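Local coordinates for glycoside hydrolase family 16 protein (Akkermansia muciniphila, PDB 6T2N) that probably acts as an endo-beta-galactosidase of glycoside hydrolase family 16, cutting mucin O-glycans within the chain so that their breakdown can begin, at residues Q80-Q84 and E281-K285; N185-Q189 and T278-K282; V193-L199 and S210-T214. All blocks are in the same frame, centred on the assembly; numbering follows the deposited sequence.

Contact 1: Q80-Q84 and E281-K285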
loop_
_atom_site.group_PDB
_atom_site.type_symbol
_atom_site.label_atom_id
_atom_site.label_comp_id
_atom_site.label_asym_id
_atom_site.label_seq_id
_atom_site.Cartn_x
_atom_site.Cartn_y
_atom_site.Cartn_z
ATOM N N GLN A 80 11.445 -12.413 0.094
ATOM C CA GLN A 80 12.768 -13.048 0.268
ATOM C C GLN A 80 13.824 -12.503 -0.722
ATOM O O GLN A 80 15.001 -12.826 -0.565
ATOM C CB GLN A 80 12.486 -14.539 0.143
ATOM C CG GLN A 80 13.729 -15.369 0.291
ATOM C CD GLN A 80 13.339 -16.799 0.496
ATOM O OE1 GLN A 80 12.164 -17.106 0.442
ATOM N NE2 GLN A 80 14.320 -17.665 0.679
ATOM N N GLY A 81 13.417 -11.732 -1.732
ATOM C CA GLY A 81 14.298 -11.135 -2.751
ATOM C C GLY A 81 14.633 -9.679 -2.460
ATOM O O GLY A 81 15.563 -9.158 -3.084
ATOM N N SER A 82 13.940 -9.042 -1.518
ATOM C CA SER A 82 14.145 -7.637 -1.094
ATOM C C SER A 82 15.541 -7.441 -0.530
ATOM O O SER A 82 16.160 -8.430 -0.104
ATOM C CB SER A 82 13.122 -7.287 -0.069
ATOM O OG SER A 82 13.486 -7.804 1.209
ATOM N N GLN A 83 16.028 -6.206 -0.560
ATOM C CA GLN A 83 17.421 -5.852 -0.176
ATOM C C GLN A 83 17.414 -4.848 0.970
ATOM O O GLN A 83 18.529 -4.425 1.346
ATOM C CB GLN A 83 18.162 -5.178 -1.324
ATOM C CG GLN A 83 18.588 -6.094 -2.455
ATOM C CD GLN A 83 18.821 -5.305 -3.723
ATOM O OE1 GLN A 83 17.986 -4.560 -4.174
ATOM N NE2 GLN A 83 19.964 -5.435 -4.332
ATOM N N GLN A 84 16.244 -4.408 1.447
ATOM C CA GLN A 84 16.152 -3.333 2.469
ATOM C C GLN A 84 15.614 -3.867 3.802
ATOM O O GLN A 84 14.879 -4.867 3.782
ATOM C CB GLN A 84 15.268 -2.187 1.991
ATOM C CG GLN A 84 13.810 -2.346 2.395
ATOM C CD GLN A 84 13.056 -3.361 1.565
ATOM O OE1 GLN A 84 13.555 -3.909 0.565
ATOM N NE2 GLN A 84 11.811 -3.590 1.963
ATOM N N GLU A 281 14.544 -5.832 -10.857
ATOM C CA GLU A 281 15.944 -5.367 -10.793
ATOM C C GLU A 281 16.383 -5.244 -9.322
ATOM O O GLU A 281 15.718 -4.593 -8.487
ATOM C CB GLU A 281 16.072 -4.005 -11.487
ATOM C CG GLU A 281 16.479 -4.105 -12.949
ATOM C CD GLU A 281 16.532 -2.750 -13.612
ATOM O OE1 GLU A 281 16.214 -1.760 -12.933
ATOM O OE2 GLU A 281 16.873 -2.694 -14.802
ATOM N N LYS A 282 17.530 -5.781 -8.994
ATOM C CA LYS A 282 18.078 -5.538 -7.641
ATOM C C LYS A 282 18.869 -4.219 -7.710
ATOM O O LYS A 282 19.357 -3.849 -8.769
ATOM C CB LYS A 282 18.735 -6.847 -7.179
ATOM C CG LYS A 282 17.787 -8.056 -7.307
ATOM C CD LYS A 282 17.289 -8.668 -6.005
ATOM C CE LYS A 282 18.461 -9.195 -5.173
ATOM N NZ LYS A 282 18.085 -9.821 -3.873
ATOM N N ALA A 283 18.846 -3.440 -6.648
ATOM C CA ALA A 283 19.615 -2.192 -6.527
ATOM C C ALA A 283 21.126 -2.487 -6.559
ATOM O O ALA A 283 21.560 -3.572 -6.214
ATOM C CB ALA A 283 19.183 -1.546 -5.249
ATOM N N PRO A 284 22.019 -1.578 -7.002
ATOM C CA PRO A 284 23.424 -1.958 -7.206
ATOM C C PRO A 284 24.151 -2.388 -5.926
ATOM O O PRO A 284 23.820 -1.886 -4.922
ATOM C CB PRO A 284 24.061 -0.685 -7.760
ATOM C CG PRO A 284 22.884 0.094 -8.341
ATOM C CD PRO A 284 21.744 -0.178 -7.382
ATOM N N LYS A 285 25.114 -3.302 -6.019
ATOM C CA LYS A 285 25.887 -3.832 -4.864
ATOM C C LYS A 285 26.507 -2.653 -4.098
ATOM O O LYS A 285 26.644 -2.764 -2.878
ATOM C CB LYS A 285 26.978 -4.814 -5.325
ATOM C CG LYS A 285 27.209 -5.969 -4.351
ATOM C CD LYS A 285 28.594 -6.631 -4.324
ATOM C CE LYS A 285 28.733 -7.560 -3.127
ATOM N NZ LYS A 285 29.805 -8.564 -3.325
#

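Contact 2: N185-Q189 and T278-K282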
loop_
_atom_site.group_PDB
_atom_site.type_symbol
_atom_site.label_atom_id
_atom_site.label_comp_id
_atom_site.label_asym_id
_atom_site.label_seq_id
_atom_site.Cartn_x
_atom_site.Cartn_y
_atom_site.Cartn_z
ATOM N N ASN A 185 5.295 0.148 -8.828
ATOM C CA ASN A 185 6.122 0.637 -9.963
ATOM C C ASN A 185 7.399 -0.166 -9.889
ATOM O O ASN A 185 7.774 -0.391 -8.742
ATOM C CB ASN A 185 6.371 2.138 -9.802
ATOM C CG ASN A 185 7.259 2.746 -10.863
ATOM O OD1 ASN A 185 6.925 2.768 -12.053
ATOM N ND2 ASN A 185 8.401 3.249 -10.425
ATOM N N ILE A 186 8.037 -0.576 -10.986
ATOM C CA ILE A 186 9.389 -1.190 -10.806
ATOM C C ILE A 186 10.403 -0.612 -11.805
ATOM O O ILE A 186 9.993 -0.309 -12.946
ATOM C CB ILE A 186 9.300 -2.724 -10.827
ATOM C CG1 ILE A 186 8.653 -3.238 -12.116
ATOM C CG2 ILE A 186 8.572 -3.261 -9.581
ATOM C CD1 ILE A 186 8.930 -4.710 -12.382
ATOM N N SER A 187 11.664 -0.466 -11.366
ATOM C CA SER A 187 12.814 0.159 -12.081
ATOM C C SER A 187 12.819 -0.070 -13.599
ATOM O O SER A 187 13.067 0.907 -14.336
ATOM C CB SER A 187 14.074 -0.386 -11.560
ATOM O OG SER A 187 13.952 -0.603 -10.188
ATOM N N GLN A 188 12.750 -1.332 -14.030
ATOM C CA GLN A 188 12.696 -1.747 -15.455
ATOM C C GLN A 188 11.203 -1.727 -15.758
ATOM O O GLN A 188 10.510 -2.483 -15.095
ATOM C CB GLN A 188 13.485 -3.063 -15.629
ATOM C CG GLN A 188 12.773 -4.370 -15.317
ATOM C CD GLN A 188 12.353 -4.578 -13.875
ATOM O OE1 GLN A 188 12.352 -3.657 -13.061
ATOM N NE2 GLN A 188 11.964 -5.804 -13.538
ATOM N N GLN A 189 10.708 -0.791 -16.570
ATOM C CA GLN A 189 9.270 -0.350 -16.609
ATOM C C GLN A 189 8.968 0.728 -15.560
ATOM O O GLN A 189 8.027 0.580 -14.774
ATOM C CB GLN A 189 8.284 -1.505 -16.386
ATOM C CG GLN A 189 8.372 -2.592 -17.442
ATOM C CD GLN A 189 7.304 -3.636 -17.277
ATOM O OE1 GLN A 189 7.286 -4.437 -16.316
ATOM N NE2 GLN A 189 6.430 -3.648 -18.259
ATOM N N THR A 278 12.189 -10.603 -5.816
ATOM C CA THR A 278 12.427 -11.759 -6.738
ATOM C C THR A 278 12.104 -11.304 -8.178
ATOM O O THR A 278 12.764 -11.736 -9.145
ATOM C CB THR A 278 11.609 -12.975 -6.276
ATOM O OG1 THR A 278 10.285 -12.470 -6.095
ATOM C CG2 THR A 278 12.073 -13.616 -4.979
ATOM N N TRP A 279 11.108 -10.436 -8.331
ATOM C CA TRP A 279 10.968 -9.649 -9.578
ATOM C C TRP A 279 10.942 -8.184 -9.212
ATOM O O TRP A 279 10.029 -7.741 -8.502
ATOM C CB TRP A 279 9.803 -10.038 -10.497
ATOM C CG TRP A 279 10.326 -10.187 -11.896
ATOM C CD1 TRP A 279 10.632 -9.184 -12.776
ATOM C CD2 TRP A 279 10.742 -11.420 -12.514
ATOM N NE1 TRP A 279 11.155 -9.709 -13.925
ATOM C CE2 TRP A 279 11.240 -11.078 -13.795
ATOM C CE3 TRP A 279 10.712 -12.769 -12.122
ATOM C CZ2 TRP A 279 11.704 -12.047 -14.687
ATOM C CZ3 TRP A 279 11.178 -13.711 -13.009
ATOM C CH2 TRP A 279 11.666 -13.356 -14.271
ATOM N N CYS A 280 12.035 -7.585 -9.646
ATOM C CA CYS A 280 12.453 -6.174 -9.598
ATOM C C CYS A 280 13.971 -6.303 -9.762
ATOM O O CYS A 280 14.592 -6.985 -8.935
ATOM C CB CYS A 280 12.013 -5.434 -8.327
ATOM S SG CYS A 280 12.043 -3.612 -8.472
ATOM N N GLU A 281 14.544 -5.832 -10.857
ATOM C CA GLU A 281 15.944 -5.367 -10.793
ATOM C C GLU A 281 16.383 -5.244 -9.322
ATOM O O GLU A 281 15.718 -4.593 -8.487
ATOM C CB GLU A 281 16.072 -4.005 -11.487
ATOM C CG GLU A 281 16.479 -4.105 -12.949
ATOM C CD GLU A 281 16.532 -2.750 -13.612
ATOM O OE1 GLU A 281 16.214 -1.760 -12.933
ATOM O OE2 GLU A 281 16.873 -2.694 -14.802
ATOM N N LYS A 282 17.530 -5.781 -8.994
ATOM C CA LYS A 282 18.078 -5.538 -7.641
ATOM C C LYS A 282 18.869 -4.219 -7.710
ATOM O O LYS A 282 19.357 -3.849 -8.769
ATOM C CB LYS A 282 18.735 -6.847 -7.179
ATOM C CG LYS A 282 17.787 -8.056 -7.307
ATOM C CD LYS A 282 17.289 -8.668 -6.005
ATOM C CE LYS A 282 18.461 -9.195 -5.173
ATOM N NZ LYS A 282 18.085 -9.821 -3.873
#

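Contact 3: V193-L199 and S210-T214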
loop_
_atom_site.group_PDB
_atom_site.type_symbol
_atom_site.label_atom_id
_atom_site.label_comp_id
_atom_site.label_asym_id
_atom_site.label_seq_id
_atom_site.Cartn_x
_atom_site.Cartn_y
_atom_site.Cartn_z
ATOM N N VAL A 193 2.531 2.117 -14.192
ATOM C CA VAL A 193 1.716 1.926 -12.955
ATOM C C VAL A 193 0.949 0.601 -13.058
ATOM O O VAL A 193 0.105 0.477 -14.007
ATOM C CB VAL A 193 0.690 3.063 -12.768
ATOM C CG1 VAL A 193 -0.136 2.867 -11.513
ATOM C CG2 VAL A 193 1.316 4.446 -12.748
ATOM N N TYR A 194 1.190 -0.298 -12.089
ATOM C CA TYR A 194 0.425 -1.529 -11.789
ATOM C C TYR A 194 -0.548 -1.276 -10.648
ATOM O O TYR A 194 -0.093 -0.911 -9.583
ATOM C CB TYR A 194 1.370 -2.631 -11.317
ATOM C CG TYR A 194 2.248 -3.186 -12.407
ATOM C CD1 TYR A 194 3.453 -2.581 -12.742
ATOM C CD2 TYR A 194 1.864 -4.308 -13.129
ATOM C CE1 TYR A 194 4.247 -3.065 -13.774
ATOM C CE2 TYR A 194 2.651 -4.803 -14.160
ATOM C CZ TYR A 194 3.847 -4.183 -14.490
ATOM O OH TYR A 194 4.624 -4.681 -15.504
ATOM N N SER A 195 -1.841 -1.509 -10.853
ATOM C CA SER A 195 -2.874 -1.663 -9.792
ATOM C C SER A 195 -3.494 -3.058 -9.910
ATOM O O SER A 195 -3.587 -3.590 -11.056
ATOM C CB SER A 195 -3.892 -0.602 -9.888
ATOM O OG SER A 195 -3.299 0.579 -10.421
ATOM N N THR A 196 -3.731 -3.694 -8.762
ATOM C CA THR A 196 -3.695 -5.176 -8.649
ATOM C C THR A 196 -4.472 -5.565 -7.391
ATOM O O THR A 196 -4.346 -4.873 -6.389
ATOM C CB THR A 196 -2.256 -5.713 -8.797
ATOM O OG1 THR A 196 -1.711 -5.462 -10.100
ATOM C CG2 THR A 196 -2.145 -7.212 -8.668
ATOM N N PHE A 197 -5.363 -6.559 -7.529
ATOM C CA PHE A 197 -6.149 -7.171 -6.429
ATOM C C PHE A 197 -5.688 -8.616 -6.245
ATOM O O PHE A 197 -5.310 -9.263 -7.245
ATOM C CB PHE A 197 -7.625 -7.085 -6.770
ATOM C CG PHE A 197 -8.060 -5.627 -6.926
ATOM C CD1 PHE A 197 -8.512 -4.928 -5.881
ATOM C CD2 PHE A 197 -8.187 -5.097 -8.229
ATOM C CE1 PHE A 197 -9.110 -3.716 -6.119
ATOM C CE2 PHE A 197 -8.797 -3.883 -8.464
ATOM C CZ PHE A 197 -9.265 -3.199 -7.405
ATOM N N HIS A 198 -5.598 -9.057 -4.999
ATOM C CA HIS A 198 -5.009 -10.371 -4.653
ATOM C C HIS A 198 -6.021 -10.937 -3.706
ATOM O O HIS A 198 -6.545 -10.144 -2.876
ATOM C CB HIS A 198 -3.647 -10.319 -3.916
ATOM C CG HIS A 198 -2.502 -9.704 -4.647
ATOM N ND1 HIS A 198 -1.669 -10.444 -5.457
ATOM C CD2 HIS A 198 -2.065 -8.431 -4.705
ATOM C CE1 HIS A 198 -0.766 -9.664 -5.984
ATOM N NE2 HIS A 198 -0.994 -8.418 -5.545
ATOM N N LEU A 199 -6.261 -12.231 -3.855
ATOM C CA LEU A 199 -7.411 -12.981 -3.273
ATOM C C LEU A 199 -7.349 -14.414 -3.761
ATOM O O LEU A 199 -6.686 -14.691 -4.803
ATOM C CB LEU A 199 -8.762 -12.370 -3.650
ATOM C CG LEU A 199 -9.322 -12.596 -5.050
ATOM C CD1 LEU A 199 -10.790 -12.279 -4.944
ATOM C CD2 LEU A 199 -8.719 -11.713 -6.135
ATOM N N SER A 210 -4.874 -13.387 -8.577
ATOM C CA SER A 210 -4.792 -11.913 -8.621
ATOM C C SER A 210 -5.412 -11.450 -9.939
ATOM O O SER A 210 -5.509 -12.246 -10.881
ATOM C CB SER A 210 -3.375 -11.451 -8.438
ATOM O OG SER A 210 -2.655 -11.642 -9.647
ATOM N N ARG A 211 -5.892 -10.223 -9.953
ATOM C CA ARG A 211 -6.386 -9.497 -11.144
ATOM C C ARG A 211 -5.734 -8.124 -11.105
ATOM O O ARG A 211 -5.749 -7.528 -10.013
ATOM C CB ARG A 211 -7.905 -9.406 -11.056
ATOM C CG ARG A 211 -8.549 -10.575 -10.317
ATOM C CD ARG A 211 -10.031 -10.620 -10.624
ATOM N NE ARG A 211 -10.730 -11.563 -9.768
ATOM C CZ ARG A 211 -12.059 -11.671 -9.679
ATOM N NH1 ARG A 211 -12.832 -10.912 -10.434
ATOM N NH2 ARG A 211 -12.619 -12.548 -8.856
ATOM N N GLY A 212 -5.091 -7.688 -12.183
ATOM C CA GLY A 212 -4.396 -6.390 -12.177
ATOM C C GLY A 212 -4.408 -5.769 -13.543
ATOM O O GLY A 212 -4.470 -6.481 -14.502
ATOM N N GLY A 213 -4.376 -4.455 -13.624
ATOM C CA GLY A 213 -4.164 -3.739 -14.891
ATOM C C GLY A 213 -2.958 -2.843 -14.771
ATOM O O GLY A 213 -2.287 -2.918 -13.748
ATOM N N THR A 214 -2.706 -2.061 -15.805
ATOM C CA THR A 214 -1.517 -1.211 -15.993
ATOM C C THR A 214 -1.959 0.052 -16.734
ATOM O O THR A 214 -2.792 -0.062 -17.633
ATOM C CB THR A 214 -0.436 -1.969 -16.780
ATOM O OG1 THR A 214 -0.427 -1.647 -18.182
ATOM C CG2 THR A 214 -0.595 -3.459 -16.656
#

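Contact 1: Q80-Q84 and E281-K285
Gln83 reaches across to Ala283 with its whole carboxamide, a primary amide pairing with the N and O of a single residue, much as a strand neighbour would. The CB already faces the loop 281-285. CG lies beside the backbone N (chi1 -74°), which brings it to 4.0 Å from Lys282 NZ. CD comes within 3.8 Å of Lys282 CB, and beyond it the amide forks. OE1 takes the backbone N of Ala283 at 2.8 Å, in the carbonyl plane and on a lone pair, while NE2 gives a hydrogen bond to Ala283 O at 3.1 Å, tilted 19° out of its own amide plane. This paired grip joins two loops at one end of the beta-jelly-roll, those before strand 85-86 and after strand 267-275. With an alanine in place of this glutamine, the N and O of Ala283 would probably both lose these mates, and the flank of Lys282 would be left uncovered. The lysine chain, bent at chi2 and chi3, runs back toward the other loop, where NZ donates to Gly81 O at 2.7 Å. Tyr130 and Val275 pack around Gln83 and Ala283, and Ser82 OG turns to Asn79 O.

Contact 2: N185-Q189 and T278-K282
Gln188 lies between Trp279 and Glu281, touching both through different parts of its chain. Its NE2 comes to the edge of the indole, 3.7 Å from Trp279 CD1 and near the ring plane, the amide turned only 20° from that plane. Lower down, Gln188 CB sits 3.5 Å from Glu281 OE2; the two chains run past each other in opposite directions, and amide and carboxylate lie 19° from parallel. The bend at chi2 (-65°) folds the Gln188 amide back alongside the glutamate instead of letting it extend. On the inner side, Ile186 CG2 meets Cys280 SG at 3.7 Å, an apolar touch beneath the more polar outer layer. One shell further out, Trp161 of strand 160-168 supports Cys280, and Lys158 lies against Glu281, its NZ making a weak hydrogen bond to Lys282 O. Ser187 OG is held by Gly159 N, which ties the loop 185-189 to the residues just before that strand. The result is side-chain packing between two surface loops of a family 16 beta-jelly-roll, one of them following directly on the E-I-D-x-x-E signature in which relatives carry their catalytic carboxylates.

Contact 3: V193-L199 and S210-T214
The chi1 torsions of Thr196 and His198 set Thr196 against Gly212 and bring the His198 ring near Ser210, just ahead of the neighbouring strand. In Thr196 (chi1 -64°) the OG1 stands beside the backbone N, makes a weak hydrogen bond to Ser195 O and lies 3.5 Å from Gly212 CA, where the partner has no side chain; CG2 swings instead toward Arg211 O. In His198 (chi1 -62°) the ring is carried out so that ND1 lies 3.6 Å from Ser210 CB. The imidazole is gripped on both nitrogens, ND1 by Asp208 and NE2 by Asp181, which fixes its rotation. Beneath these side chains the backbones run antiparallel: the N-to-C directions of strands 193-198 and 211-214 differ by 175°. Phe197 and Arg211 form one hydrogen-bonded pair, in which Phe197 N points straight at Arg211 O at 2.7 Å and Arg211 N returns to Phe197 O at 2.9 Å. Ser195 and Gly213 form the next, with the bond from Ser195 N to Gly213 O longer at 3.3 Å. Such pairing extends the sheet of a beta-jelly-roll, here outward from strand 179-181, which begins the E-I-D-x-x-E signature of family 16. The two faces differ. Tyr194 and Thr196 belong to the face on which Thr196 touches Asp181, whereas Ser195 and Phe197 turn into the sandwich, Phe197 meeting Ile236, Leu238 and Ile248 of the opposing sheet. Arg211 leaves on that same side, extended from CG to NE, and its NE lies 4.2 Å from Leu199 CD2. Farther along, NH1 of Arg211 is hydrogen-bonded to Thr252 OG1.

How the contacts relate
The three contacts grade from loop to sheet. The segments of contacts 1 and 2 overlap at Glu281 and Lys282, of which Lys282 works in contact 1 and Glu281 in contact 2. The loop after strand 267-275 thus serves two partners: residues 80-84 by polar bonds in a buried setting, and 185-189 by packing at the surface. Their centres lie about 9 Å apart. Contact 3, partly buried and nested along the chain within the loops closed by both others, joins neighbouring strands through regular backbone pairing and sends one face into the sandwich interior. It touches contact 2 through Gln189 OE1 and Tyr194 OH, probably hydrogen-bonded at 2.8 Å, whereas contact 1 stays about 11 Å away from it at the nearest atoms.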